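Local coordinates for conserved hypothetical protein (PDB 2FNA), which is an archaeal AAA+ family ATPase that binds ADP and probably hydrolyses ATP, its cellular role not established, at residues A[10-15]-A[51-56]; A[14-19]-A[214-219]; A[292-297]-A[313-318]. All coordinates share one frame; numbering follows the deposited sequence. Where two conformers were deposited one is given.

Contact 1 (A[10-15]-A[51-56]). With ADP (adenosine-5'-diphosphate), chain D.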
loop_
_atom_site.group_PDB
_atom_site.type_symbol
_atom_site.label_atom_id
_atom_site.label_comp_id
_atom_site.label_asym_id
_atom_site.label_seq_id
_atom_site.Cartn_x
_atom_site.Cartn_y
_atom_site.Cartn_z
ATOM N N ASP A 10 12.981 8.688 -0.446
ATOM C CA ASP A 10 12.355 9.963 -0.779
ATOM C C ASP A 10 13.110 10.738 -1.869
ATOM O O ASP A 10 12.698 11.833 -2.233
ATOM C CB ASP A 10 12.142 10.808 0.481
ATOM C CG ASP A 10 13.450 11.157 1.210
ATOM O OD1 ASP A 10 14.552 10.922 0.666
ATOM O OD2 ASP A 10 13.364 11.678 2.340
ATOM N N ASN A 11 14.200 10.166 -2.384
ATOM C CA ASN A 11 15.050 10.795 -3.393
ATOM C C ASN A 11 15.323 9.761 -4.449
ATOM O O ASN A 11 15.640 8.615 -4.121
ATOM C CB ASN A 11 16.378 11.261 -2.764
ATOM C CG ASN A 11 17.158 12.203 -3.661
ATOM O OD1 ASN A 11 17.473 11.888 -4.812
ATOM N ND2 ASN A 11 17.475 13.382 -3.135
ATOM N N ARG A 12 15.189 10.163 -5.714
ATOM C CA ARG A 12 15.466 9.300 -6.863
ATOM C C ARG A 12 16.925 8.803 -6.920
ATOM O O ARG A 12 17.212 7.742 -7.482
ATOM C CB ARG A 12 15.186 10.080 -8.134
ATOM C CG ARG A 12 15.350 9.295 -9.402
ATOM C CD ARG A 12 15.310 10.227 -10.577
ATOM N NE ARG A 12 13.982 10.830 -10.717
ATOM C CZ ARG A 12 13.105 10.514 -11.654
ATOM N NH1 ARG A 12 13.385 9.597 -12.577
ATOM N NH2 ARG A 12 11.942 11.150 -11.689
ATOM N N LYS A 13 17.844 9.578 -6.362
ATOM C CA LYS A 13 19.259 9.199 -6.349
ATOM C C LYS A 13 19.490 7.938 -5.514
ATOM O O LYS A 13 20.490 7.258 -5.694
ATOM C CB LYS A 13 20.115 10.353 -5.869
ATOM C CG LYS A 13 20.065 11.559 -6.856
ATOM C CD LYS A 13 21.122 12.590 -6.549
ATOM C CE LYS A 13 21.065 13.743 -7.517
ATOM N NZ LYS A 13 21.369 13.295 -8.898
ATOM N N ASP A 14 18.538 7.623 -4.638
ATOM C CA ASP A 14 18.596 6.441 -3.782
ATOM C C ASP A 14 17.710 5.290 -4.286
ATOM O O ASP A 14 17.528 4.310 -3.586
ATOM C CB ASP A 14 18.131 6.809 -2.374
ATOM C CG ASP A 14 18.965 7.923 -1.725
ATOM O OD1 ASP A 14 20.173 8.049 -2.014
ATOM O OD2 ASP A 14 18.408 8.667 -0.885
ATOM N N PHE A 15 17.183 5.386 -5.505
ATOM C CA PHE A 15 16.125 4.519 -5.926
ATOM C C PHE A 15 16.439 3.918 -7.280
ATOM O O PHE A 15 16.720 4.631 -8.219
ATOM C CB PHE A 15 14.834 5.353 -5.949
ATOM C CG PHE A 15 13.583 4.559 -6.013
ATOM C CD1 PHE A 15 13.066 3.961 -4.859
ATOM C CD2 PHE A 15 12.876 4.438 -7.209
ATOM C CE1 PHE A 15 11.900 3.247 -4.910
ATOM C CE2 PHE A 15 11.718 3.719 -7.260
ATOM C CZ PHE A 15 11.212 3.119 -6.086
ATOM N N ILE A 51 6.213 13.442 -5.108
ATOM C CA ILE A 51 5.777 14.703 -4.491
ATOM C C ILE A 51 6.933 15.606 -4.136
ATOM O O ILE A 51 6.796 16.823 -4.213
ATOM C CB ILE A 51 4.843 14.517 -3.225
ATOM C CG1 ILE A 51 5.553 13.912 -2.029
ATOM C CG2 ILE A 51 3.594 13.717 -3.580
ATOM C CD1 ILE A 51 4.533 13.434 -0.914
ATOM N N ASN A 52 8.076 15.033 -3.745
ATOM C CA ASN A 52 9.303 15.837 -3.559
ATOM C C ASN A 52 9.743 16.523 -4.846
ATOM O O ASN A 52 10.076 17.696 -4.822
ATOM C CB ASN A 52 10.468 14.993 -3.002
ATOM C CG ASN A 52 10.335 14.716 -1.508
ATOM O OD1 ASN A 52 9.770 15.521 -0.755
ATOM N ND2 ASN A 52 10.851 13.570 -1.074
ATOM N N GLU A 53 9.760 15.786 -5.962
ATOM C CA GLU A 53 10.174 16.375 -7.236
ATOM C C GLU A 53 9.177 17.405 -7.808
ATOM O O GLU A 53 9.579 18.397 -8.419
ATOM C CB GLU A 53 10.502 15.285 -8.260
ATOM C CG GLU A 53 11.810 14.565 -7.984
ATOM C CD GLU A 53 12.117 13.438 -8.947
ATOM O OE1 GLU A 53 11.402 13.279 -9.964
ATOM O OE2 GLU A 53 13.079 12.682 -8.654
ATOM N N LEU A 54 7.885 17.165 -7.636
ATOM C CA LEU A 54 6.850 18.094 -8.116
ATOM C C LEU A 54 6.875 19.410 -7.369
ATOM O O LEU A 54 6.509 20.433 -7.935
ATOM C CB LEU A 54 5.449 17.492 -7.999
ATOM C CG LEU A 54 5.098 16.382 -8.995
ATOM C CD1 LEU A 54 3.783 15.708 -8.612
ATOM C CD2 LEU A 54 5.077 16.953 -10.422
ATOM N N ASN A 55 7.277 19.403 -6.095
ATOM C CA ASN A 55 7.344 20.677 -5.354
ATOM C C ASN A 55 5.971 21.364 -5.379
ATOM O O ASN A 55 5.818 22.567 -5.664
ATOM C CB ASN A 55 8.437 21.581 -5.965
ATOM C CG ASN A 55 8.805 22.761 -5.087
ATOM O OD1 ASN A 55 8.743 22.679 -3.875
ATOM N ND2 ASN A 55 9.173 23.872 -5.709
ATOM N N LEU A 56 4.953 20.576 -5.078
ATOM C CA LEU A 56 3.592 21.081 -4.951
ATOM C C LEU A 56 3.126 20.843 -3.523
ATOM O O LEU A 56 3.515 19.851 -2.909
ATOM C CB LEU A 56 2.631 20.382 -5.928
ATOM C CG LEU A 56 2.694 20.751 -7.419
ATOM C CD1 LEU A 56 1.858 19.755 -8.220
ATOM C CD2 LEU A 56 2.243 22.165 -7.660
HETATM P PB ADP D . 5.423 -0.269 -0.426
HETATM O O1B ADP D . 5.057 -0.696 -1.811
HETATM O O2B ADP D . 5.180 -1.380 0.592
HETATM O O3B ADP D . 4.954 1.078 0.010
HETATM P PA ADP D . 8.089 0.882 0.117
HETATM O O1A ADP D . 8.181 2.170 -0.637
HETATM O O2A ADP D . 7.757 1.092 1.535
HETATM O O3A ADP D . 7.084 -0.232 -0.512
HETATM O "O5'" ADP D . 9.446 0.105 -0.161
HETATM C "C5'" ADP D . 9.810 -1.092 0.547
HETATM C "C4'" ADP D . 11.316 -1.105 0.801
HETATM O "O4'" ADP D . 12.043 -1.386 -0.380
HETATM C "C3'" ADP D . 11.877 0.192 1.297
HETATM O "O3'" ADP D . 13.047 -0.125 2.082
HETATM C "C2'" ADP D . 12.338 0.902 0.043
HETATM O "O2'" ADP D . 13.396 1.817 0.286
HETATM C "C1'" ADP D . 12.824 -0.269 -0.764
HETATM N N9 ADP D . 12.663 -0.152 -2.210
HETATM C C8 ADP D . 11.599 -0.580 -2.922
HETATM N N7 ADP D . 11.805 -0.385 -4.224
HETATM C C5 ADP D . 13.019 0.202 -4.357
HETATM C C6 ADP D . 13.873 0.681 -5.465
HETATM N N6 ADP D . 13.442 0.601 -6.741
HETATM N N1 ADP D . 15.099 1.200 -5.169
HETATM C C2 ADP D . 15.556 1.279 -3.905
HETATM N N3 ADP D . 14.839 0.856 -2.850
HETATM C C4 ADP D . 13.599 0.320 -3.025
HETATM O O HOH W 1 14.248 12.727 -6.363
#
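Arg12 and Glu53 join the N-terminal loop to the end of helix 43-54 through a two-pronged salt bridge. The guanidinium presents its side, not its end. Arg12 NE gives a nearly straight bond to Glu53 OE2 at 2.9 Å, and Arg12 NH2 does the same to Glu53 OE1 at 2.8 Å. Each carboxylate oxygen receives its bond on the syn lone pair. The two flat groups lie almost in one plane, 15° apart, which is the fit expected of such a paired grip. The Arg12 chain starts extended, with CG opposite the backbone N (chi1 -177°), then bends at chi3 and brings NE round to Glu53. A water molecule adds a second link, accepting from Arg12 N and donating to Glu53 OE2 at 2.6 Å. An alanine in place of Arg12 would probably leave the Glu53 carboxylate without this double partner and freer to turn, though Lys26 also forms a salt bridge with OE1.

The other half of the contact is looser and lies at the exposed surface. Here Asn52 ND2 donates to Asp10 O at 2.8 Å, in the carbonyl plane and on a lone pair. Beyond this bond, Asn52 ND2 only brushes Asp10 CB at 3.4 Å.

Farther along the loop, Asn11 closes an Asx turn onto Lys13 N, and Phe15 lays its ring against the ADP adenine. The loop thus spans from nucleotide to helix end. Arg12 and Phe15 both touch Ile22 of helix 19-27, while Ile51 of helix 43-54 packs on strand 58-62.

Contact 2 (A[14-19]-A[214-219]). With ADP (adenosine-5'-diphosphate), chain D.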
loop_
_atom_site.group_PDB
_atom_site.type_symbol
_atom_site.label_atom_id
_atom_site.label_comp_id
_atom_site.label_asym_id
_atom_site.label_seq_id
_atom_site.Cartn_x
_atom_site.Cartn_y
_atom_site.Cartn_z
ATOM N N ASP A 14 18.538 7.623 -4.638
ATOM C CA ASP A 14 18.596 6.441 -3.782
ATOM C C ASP A 14 17.710 5.290 -4.286
ATOM O O ASP A 14 17.528 4.310 -3.586
ATOM C CB ASP A 14 18.131 6.809 -2.374
ATOM C CG ASP A 14 18.965 7.923 -1.725
ATOM O OD1 ASP A 14 20.173 8.049 -2.014
ATOM O OD2 ASP A 14 18.408 8.667 -0.885
ATOM N N PHE A 15 17.183 5.386 -5.505
ATOM C CA PHE A 15 16.125 4.519 -5.926
ATOM C C PHE A 15 16.439 3.918 -7.280
ATOM O O PHE A 15 16.720 4.631 -8.219
ATOM C CB PHE A 15 14.834 5.353 -5.949
ATOM C CG PHE A 15 13.583 4.559 -6.013
ATOM C CD1 PHE A 15 13.066 3.961 -4.859
ATOM C CD2 PHE A 15 12.876 4.438 -7.209
ATOM C CE1 PHE A 15 11.900 3.247 -4.910
ATOM C CE2 PHE A 15 11.718 3.719 -7.260
ATOM C CZ PHE A 15 11.212 3.119 -6.086
ATOM N N PHE A 16 16.391 2.593 -7.377
ATOM C CA PHE A 16 16.663 1.873 -8.647
ATOM C C PHE A 16 15.512 1.937 -9.662
ATOM O O PHE A 16 14.427 1.425 -9.395
ATOM C CB PHE A 16 16.932 0.413 -8.341
ATOM C CG PHE A 16 17.164 -0.429 -9.547
ATOM C CD1 PHE A 16 18.252 -0.188 -10.374
ATOM C CD2 PHE A 16 16.339 -1.509 -9.834
ATOM C CE1 PHE A 16 18.480 -0.985 -11.472
ATOM C CE2 PHE A 16 16.576 -2.318 -10.931
ATOM C CZ PHE A 16 17.637 -2.061 -11.745
ATOM N N ASP A 17 15.789 2.523 -10.831
ATOM C CA ASP A 17 14.862 2.655 -11.961
ATOM C C ASP A 17 13.439 3.018 -11.574
ATOM O O ASP A 17 13.246 4.038 -10.910
ATOM C CB ASP A 17 14.912 1.441 -12.911
ATOM C CG ASP A 17 14.542 1.798 -14.385
ATOM O OD1 ASP A 17 14.002 2.913 -14.704
ATOM O OD2 ASP A 17 14.819 0.929 -15.249
ATOM N N ARG A 18 12.465 2.197 -11.998
ATOM C CA ARG A 18 11.053 2.596 -12.074
ATOM C C ARG A 18 10.821 3.989 -12.675
ATOM O O ARG A 18 9.907 4.692 -12.260
ATOM C CB ARG A 18 10.367 2.531 -10.701
ATOM C CG ARG A 18 10.640 1.315 -9.913
ATOM C CD ARG A 18 10.067 0.024 -10.504
ATOM N NE ARG A 18 9.854 -0.894 -9.405
ATOM C CZ ARG A 18 9.598 -2.189 -9.526
ATOM N NH1 ARG A 18 9.524 -2.749 -10.727
ATOM N NH2 ARG A 18 9.390 -2.903 -8.417
ATOM N N GLU A 19 11.616 4.384 -13.664
ATOM C CA GLU A 19 11.496 5.727 -14.225
ATOM C C GLU A 19 10.172 5.986 -14.939
ATOM O O GLU A 19 9.618 7.062 -14.814
ATOM C CB GLU A 19 12.683 6.049 -15.149
ATOM C CG GLU A 19 14.010 5.995 -14.394
ATOM C CD GLU A 19 15.054 7.002 -14.870
ATOM O OE1 GLU A 19 15.144 7.274 -16.095
ATOM O OE2 GLU A 19 15.801 7.503 -13.995
ATOM N N ALA A 214 16.363 -7.731 -10.392
ATOM C CA ALA A 214 16.790 -7.981 -9.042
ATOM C C ALA A 214 18.307 -7.983 -8.965
ATOM O O ALA A 214 18.903 -7.343 -8.090
ATOM C CB ALA A 214 16.217 -9.304 -8.555
ATOM N N ILE A 215 18.921 -8.689 -9.902
ATOM C CA ILE A 215 20.372 -8.790 -10.024
ATOM C C ILE A 215 20.974 -7.408 -10.285
ATOM O O ILE A 215 21.957 -7.030 -9.660
ATOM C CB ILE A 215 20.754 -9.817 -11.148
ATOM C CG1 ILE A 215 20.453 -11.231 -10.632
ATOM C CG2 ILE A 215 22.224 -9.675 -11.574
ATOM C CD1 ILE A 215 20.510 -12.281 -11.662
ATOM N N GLU A 216 20.390 -6.661 -11.218
ATOM C CA GLU A 216 20.870 -5.320 -11.504
ATOM C C GLU A 216 20.715 -4.370 -10.304
ATOM O O GLU A 216 21.536 -3.492 -10.120
ATOM C CB GLU A 216 20.183 -4.768 -12.752
ATOM C CG GLU A 216 20.724 -3.421 -13.236
ATOM C CD GLU A 216 22.261 -3.379 -13.391
ATOM O OE1 GLU A 216 22.883 -4.388 -13.824
ATOM O OE2 GLU A 216 22.837 -2.314 -13.075
ATOM N N PHE A 217 19.674 -4.553 -9.493
ATOM C CA PHE A 217 19.438 -3.735 -8.284
ATOM C C PHE A 217 20.558 -3.937 -7.264
ATOM O O PHE A 217 21.127 -2.985 -6.715
ATOM C CB PHE A 217 18.074 -4.126 -7.676
ATOM C CG PHE A 217 17.802 -3.541 -6.324
ATOM C CD1 PHE A 217 17.587 -2.183 -6.187
ATOM C CD2 PHE A 217 17.747 -4.346 -5.189
ATOM C CE1 PHE A 217 17.332 -1.617 -4.968
ATOM C CE2 PHE A 217 17.484 -3.794 -3.961
ATOM C CZ PHE A 217 17.281 -2.408 -3.831
ATOM N N LEU A 218 20.871 -5.196 -7.012
ATOM C CA LEU A 218 21.918 -5.555 -6.054
ATOM C C LEU A 218 23.276 -5.095 -6.550
ATOM O O LEU A 218 24.038 -4.505 -5.790
ATOM C CB LEU A 218 21.967 -7.058 -5.894
ATOM C CG LEU A 218 20.768 -7.626 -5.159
ATOM C CD1 LEU A 218 20.941 -9.081 -5.122
ATOM C CD2 LEU A 218 20.683 -7.053 -3.741
ATOM N N ARG A 219 23.550 -5.404 -7.823
ATOM C CA ARG A 219 24.783 -4.979 -8.500
ATOM C C ARG A 219 24.990 -3.491 -8.315
ATOM O O ARG A 219 26.057 -3.040 -7.945
ATOM C CB ARG A 219 24.736 -5.279 -10.011
ATOM C CG ARG A 219 26.106 -5.234 -10.670
ATOM C CD ARG A 219 26.092 -4.949 -12.199
ATOM N NE ARG A 219 25.651 -3.631 -12.709
ATOM C CZ ARG A 219 25.722 -2.440 -12.102
ATOM N NH1 ARG A 219 26.204 -2.290 -10.884
ATOM N NH2 ARG A 219 25.283 -1.356 -12.730
HETATM P PB ADP D . 5.423 -0.269 -0.426
HETATM O O1B ADP D . 5.057 -0.696 -1.811
HETATM O O2B ADP D . 5.180 -1.380 0.592
HETATM O O3B ADP D . 4.954 1.078 0.010
HETATM P PA ADP D . 8.089 0.882 0.117
HETATM O O1A ADP D . 8.181 2.170 -0.637
HETATM O O2A ADP D . 7.757 1.092 1.535
HETATM O O3A ADP D . 7.084 -0.232 -0.512
HETATM O "O5'" ADP D . 9.446 0.105 -0.161
HETATM C "C5'" ADP D . 9.810 -1.092 0.547
HETATM C "C4'" ADP D . 11.316 -1.105 0.801
HETATM O "O4'" ADP D . 12.043 -1.386 -0.380
HETATM C "C3'" ADP D . 11.877 0.192 1.297
HETATM O "O3'" ADP D . 13.047 -0.125 2.082
HETATM C "C2'" ADP D . 12.338 0.902 0.043
HETATM O "O2'" ADP D . 13.396 1.817 0.286
HETATM C "C1'" ADP D . 12.824 -0.269 -0.764
HETATM N N9 ADP D . 12.663 -0.152 -2.210
HETATM C C8 ADP D . 11.599 -0.580 -2.922
HETATM N N7 ADP D . 11.805 -0.385 -4.224
HETATM C C5 ADP D . 13.019 0.202 -4.357
HETATM C C6 ADP D . 13.873 0.681 -5.465
HETATM N N6 ADP D . 13.442 0.601 -6.741
HETATM N N1 ADP D . 15.099 1.200 -5.169
HETATM C C2 ADP D . 15.556 1.279 -3.905
HETATM N N3 ADP D . 14.839 0.856 -2.850
HETATM C C4 ADP D . 13.599 0.320 -3.025
#
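Phe16 meets Phe217 and Glu216 of helix 211-225 beside the adenine of ADP. Its side chain can be followed outward. CB touches the rim of the Phe217 ring in plane, with Phe16 CB 3.4 Å from Phe217 CD1. CG lies close to the same CD1. Next, CD2 and CE2 reach Phe217 CB, at 3.8 Å from Phe16 CD2. At the far end CZ comes to Glu216 CG at 3.7 Å, and CE1 meets that same methylene. The ring is thus laid along the helix surface. Phe217 CA stands almost exactly over its centre, 4.0 Å from the centroid and 4° off the normal, a CH-pi contact with the backbone of the helix. CG of Phe16 is opposite its own N (chi1 178°), which carries the ring out from the loop to the helix. The two phenyl planes meet obliquely, at 56°.

The backbone of Phe16 reads the adenine edge. Phe16 N donates to ADP N1 at 2.9 Å, and ADP N6 donates to Phe16 O at 2.9 Å. This pair of bonds matches the donor and acceptor pattern of adenine. Phe217 puts its ring edge over the adenine face opposite to Phe15, with Phe217 CE1 3.6 Å from ADP C2. The base therefore lies between the two, and Phe16 closes its N1/N6 edge.

Phe217 touches Leu246 and Thr247 of helix 243-256 and meets the Phe209 ring, while Leu218 packs on helix 232-239. On the loop side, Arg18 stands at the N-cap position of helix 19-27 and bonds to Lys207 O, just beyond strand 202-206.

Contact 3 (A[292-297]-A[313-318]). With EDO (1,2-ethanediol), chain J.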
loop_
_atom_site.group_PDB
_atom_site.type_symbol
_atom_site.label_atom_id
_atom_site.label_comp_id
_atom_site.label_asym_id
_atom_site.label_seq_id
_atom_site.Cartn_x
_atom_site.Cartn_y
_atom_site.Cartn_z
ATOM N N TYR A 292 -8.069 -20.492 7.666
ATOM C CA TYR A 292 -7.141 -19.664 6.884
ATOM C C TYR A 292 -5.677 -20.147 7.002
ATOM O O TYR A 292 -4.989 -20.276 5.993
ATOM C CB TYR A 292 -7.275 -18.181 7.269
ATOM C CG TYR A 292 -8.470 -17.488 6.639
ATOM C CD1 TYR A 292 -8.550 -17.324 5.255
ATOM C CD2 TYR A 292 -9.510 -16.972 7.416
ATOM C CE1 TYR A 292 -9.625 -16.689 4.657
ATOM C CE2 TYR A 292 -10.613 -16.318 6.813
ATOM C CZ TYR A 292 -10.662 -16.186 5.435
ATOM O OH TYR A 292 -11.718 -15.546 4.810
ATOM N N LEU A 293 -5.207 -20.420 8.221
ATOM C CA LEU A 293 -3.860 -20.973 8.422
ATOM C C LEU A 293 -3.681 -22.254 7.605
ATOM O O LEU A 293 -2.632 -22.476 6.989
ATOM C CB LEU A 293 -3.578 -21.265 9.908
ATOM C CG LEU A 293 -3.176 -20.049 10.748
ATOM C CD1 LEU A 293 -3.447 -20.281 12.226
ATOM C CD2 LEU A 293 -1.699 -19.673 10.503
ATOM N N ASN A 294 -4.711 -23.092 7.608
ATOM C CA ASN A 294 -4.674 -24.352 6.888
ATOM C C ASN A 294 -4.563 -24.126 5.380
ATOM O O ASN A 294 -3.763 -24.774 4.705
ATOM C CB ASN A 294 -5.924 -25.161 7.202
ATOM C CG ASN A 294 -5.828 -26.580 6.718
ATOM O OD1 ASN A 294 -5.869 -26.843 5.510
ATOM N ND2 ASN A 294 -5.709 -27.513 7.657
ATOM N N ILE A 295 -5.379 -23.220 4.856
ATOM C CA ILE A 295 -5.366 -22.881 3.425
ATOM C C ILE A 295 -3.988 -22.410 2.970
ATOM O O ILE A 295 -3.530 -22.793 1.891
ATOM C CB ILE A 295 -6.401 -21.786 3.091
ATOM C CG1 ILE A 295 -7.830 -22.373 3.110
ATOM C CG2 ILE A 295 -6.076 -21.127 1.737
ATOM C CD1 ILE A 295 -8.943 -21.346 3.024
HETATM N N MSE A 296 -3.333 -21.571 3.780
HETATM C CA MSE A 296 -2.050 -20.970 3.370
HETATM C C MSE A 296 -0.911 -21.975 3.387
HETATM O O MSE A 296 -0.044 -21.979 2.502
HETATM C CB MSE A 296 -1.707 -19.772 4.249
HETATM C CG MSE A 296 -2.592 -18.573 4.024
HETATM SE SE MSE A 296 -2.619 -17.940 2.166
HETATM C CE MSE A 296 -0.792 -17.544 1.948
ATOM N N ARG A 297 -0.900 -22.812 4.413
ATOM C CA ARG A 297 0.020 -23.933 4.466
ATOM C C ARG A 297 -0.214 -24.856 3.277
ATOM O O ARG A 297 0.733 -25.304 2.631
ATOM C CB ARG A 297 -0.139 -24.680 5.787
ATOM C CG ARG A 297 0.337 -23.863 6.987
ATOM C CD ARG A 297 0.076 -24.564 8.322
ATOM N NE ARG A 297 0.158 -23.604 9.425
ATOM C CZ ARG A 297 -0.134 -23.875 10.697
ATOM N NH1 ARG A 297 -0.524 -25.093 11.056
ATOM N NH2 ARG A 297 -0.032 -22.916 11.617
ATOM N N GLU A 313 -11.006 -30.427 5.160
ATOM C CA GLU A 313 -11.808 -31.544 5.619
ATOM C C GLU A 313 -10.954 -32.552 6.374
ATOM O O GLU A 313 -11.411 -33.121 7.357
ATOM C CB GLU A 313 -12.510 -32.202 4.441
ATOM C CG GLU A 313 -13.525 -31.280 3.792
ATOM C CD GLU A 313 -14.155 -31.854 2.542
ATOM O OE1 GLU A 313 -13.809 -32.989 2.143
ATOM O OE2 GLU A 313 -15.008 -31.148 1.958
ATOM N N LEU A 314 -9.715 -32.753 5.941
ATOM C CA LEU A 314 -8.800 -33.646 6.660
ATOM C C LEU A 314 -8.562 -33.162 8.094
ATOM O O LEU A 314 -8.550 -33.968 9.029
ATOM C CB LEU A 314 -7.456 -33.777 5.920
ATOM C CG LEU A 314 -6.486 -34.860 6.391
ATOM C CD1 LEU A 314 -7.021 -36.250 6.011
ATOM C CD2 LEU A 314 -5.094 -34.652 5.815
ATOM N N GLU A 315 -8.378 -31.853 8.265
ATOM C CA GLU A 315 -8.081 -31.293 9.586
ATOM C C GLU A 315 -9.287 -31.321 10.526
ATOM O O GLU A 315 -9.136 -31.609 11.718
ATOM C CB GLU A 315 -7.561 -29.859 9.477
ATOM C CG GLU A 315 -7.149 -29.279 10.819
ATOM C CD GLU A 315 -6.594 -27.880 10.707
ATOM O OE1 GLU A 315 -7.296 -26.987 10.168
ATOM O OE2 GLU A 315 -5.451 -27.683 11.169
ATOM N N GLU A 316 -10.471 -31.022 9.988
ATOM C CA GLU A 316 -11.684 -30.876 10.800
ATOM C C GLU A 316 -12.604 -32.102 10.770
ATOM O O GLU A 316 -13.481 -32.242 11.630
ATOM C CB GLU A 316 -12.442 -29.622 10.367
ATOM C CG GLU A 316 -11.532 -28.388 10.296
ATOM C CD GLU A 316 -12.277 -27.062 10.359
ATOM O OE1 GLU A 316 -13.424 -27.031 10.865
ATOM O OE2 GLU A 316 -11.699 -26.049 9.916
ATOM N N GLY A 317 -12.408 -32.985 9.788
ATOM C CA GLY A 317 -13.189 -34.227 9.677
ATOM C C GLY A 317 -14.528 -34.051 8.977
ATOM O O GLY A 317 -15.007 -34.970 8.313
ATOM N N ILE A 318 -15.127 -32.867 9.127
ATOM C CA ILE A 318 -16.451 -32.575 8.581
ATOM C C ILE A 318 -16.353 -32.280 7.095
ATOM O O ILE A 318 -15.279 -31.922 6.604
ATOM C CB ILE A 318 -17.082 -31.338 9.274
HETATM C C1 EDO J . 2.167 -20.084 10.714
HETATM O O1 EDO J . 2.544 -20.413 12.057
HETATM C C2 EDO J . 3.232 -20.572 9.735
HETATM O O2 EDO J . 2.802 -21.774 9.087
#
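The winged helix-turn-helix region assigned to the C-terminal part of the chain holds this contact, between helix 289-299 and the last turn of helix 305-316. Asn294 and Glu315 reach toward each other from opposite directions. In both, CG is placed opposite the backbone N (chi1 -168° in Asn294), and the CB of each points toward the other helix. The Glu315 chain continues extended beyond CG and spans the gap.

Asn294 ND2 comes closest, 3.0 Å from Glu315 OE1. The same nitrogen lies 3.2 Å from Glu315 CD and 3.5 Å from Glu315 OE2. It stands over one face of the carboxylate, nearly above CD, not at the oxygen edge. The amide and carboxylate planes are steeply turned, 65° apart. Asn294 CB adds a looser touch, 3.7 Å from Glu315 OE1.

Beside this pair, Ile295 packs on Val308 and Leu312, and Asn294 itself also touches Ala311 and Leu312. Glu316, next to Glu315, makes a salt bridge to Arg291 of helix 289-299.

Arg297, one turn after Asn294, holds NH1 5.6 Å from Glu315 OE2, too far for an ion pair. Its charge is likely to act on Glu315 only as a weak attraction. The amide nitrogen meets the carboxylate face-on, and the area buried between the two segments is small. This polar meeting at an exposed edge therefore probably adds little beside the apolar packing between the helices.

How the contacts relate
Contacts 1 and 2 begin from the same N-terminal loop, share Asp14 and Phe15, and both touch ADP. Their centres lie 16 Å apart, joined by a long, weak ion pair between Arg12 and Glu19. Contact 1 is a surface link built on charge and hydrogen bonds. Contact 2 is partly buried, and its aromatic and apolar packing suits a place beside the adenine. Contact 3 is separate, with its centre about 46 Å from that of contact 1 and 40 Å from that of contact 2. It lies at the surface of the winged-helix region, joins two successive helices, and buries the least area of the three.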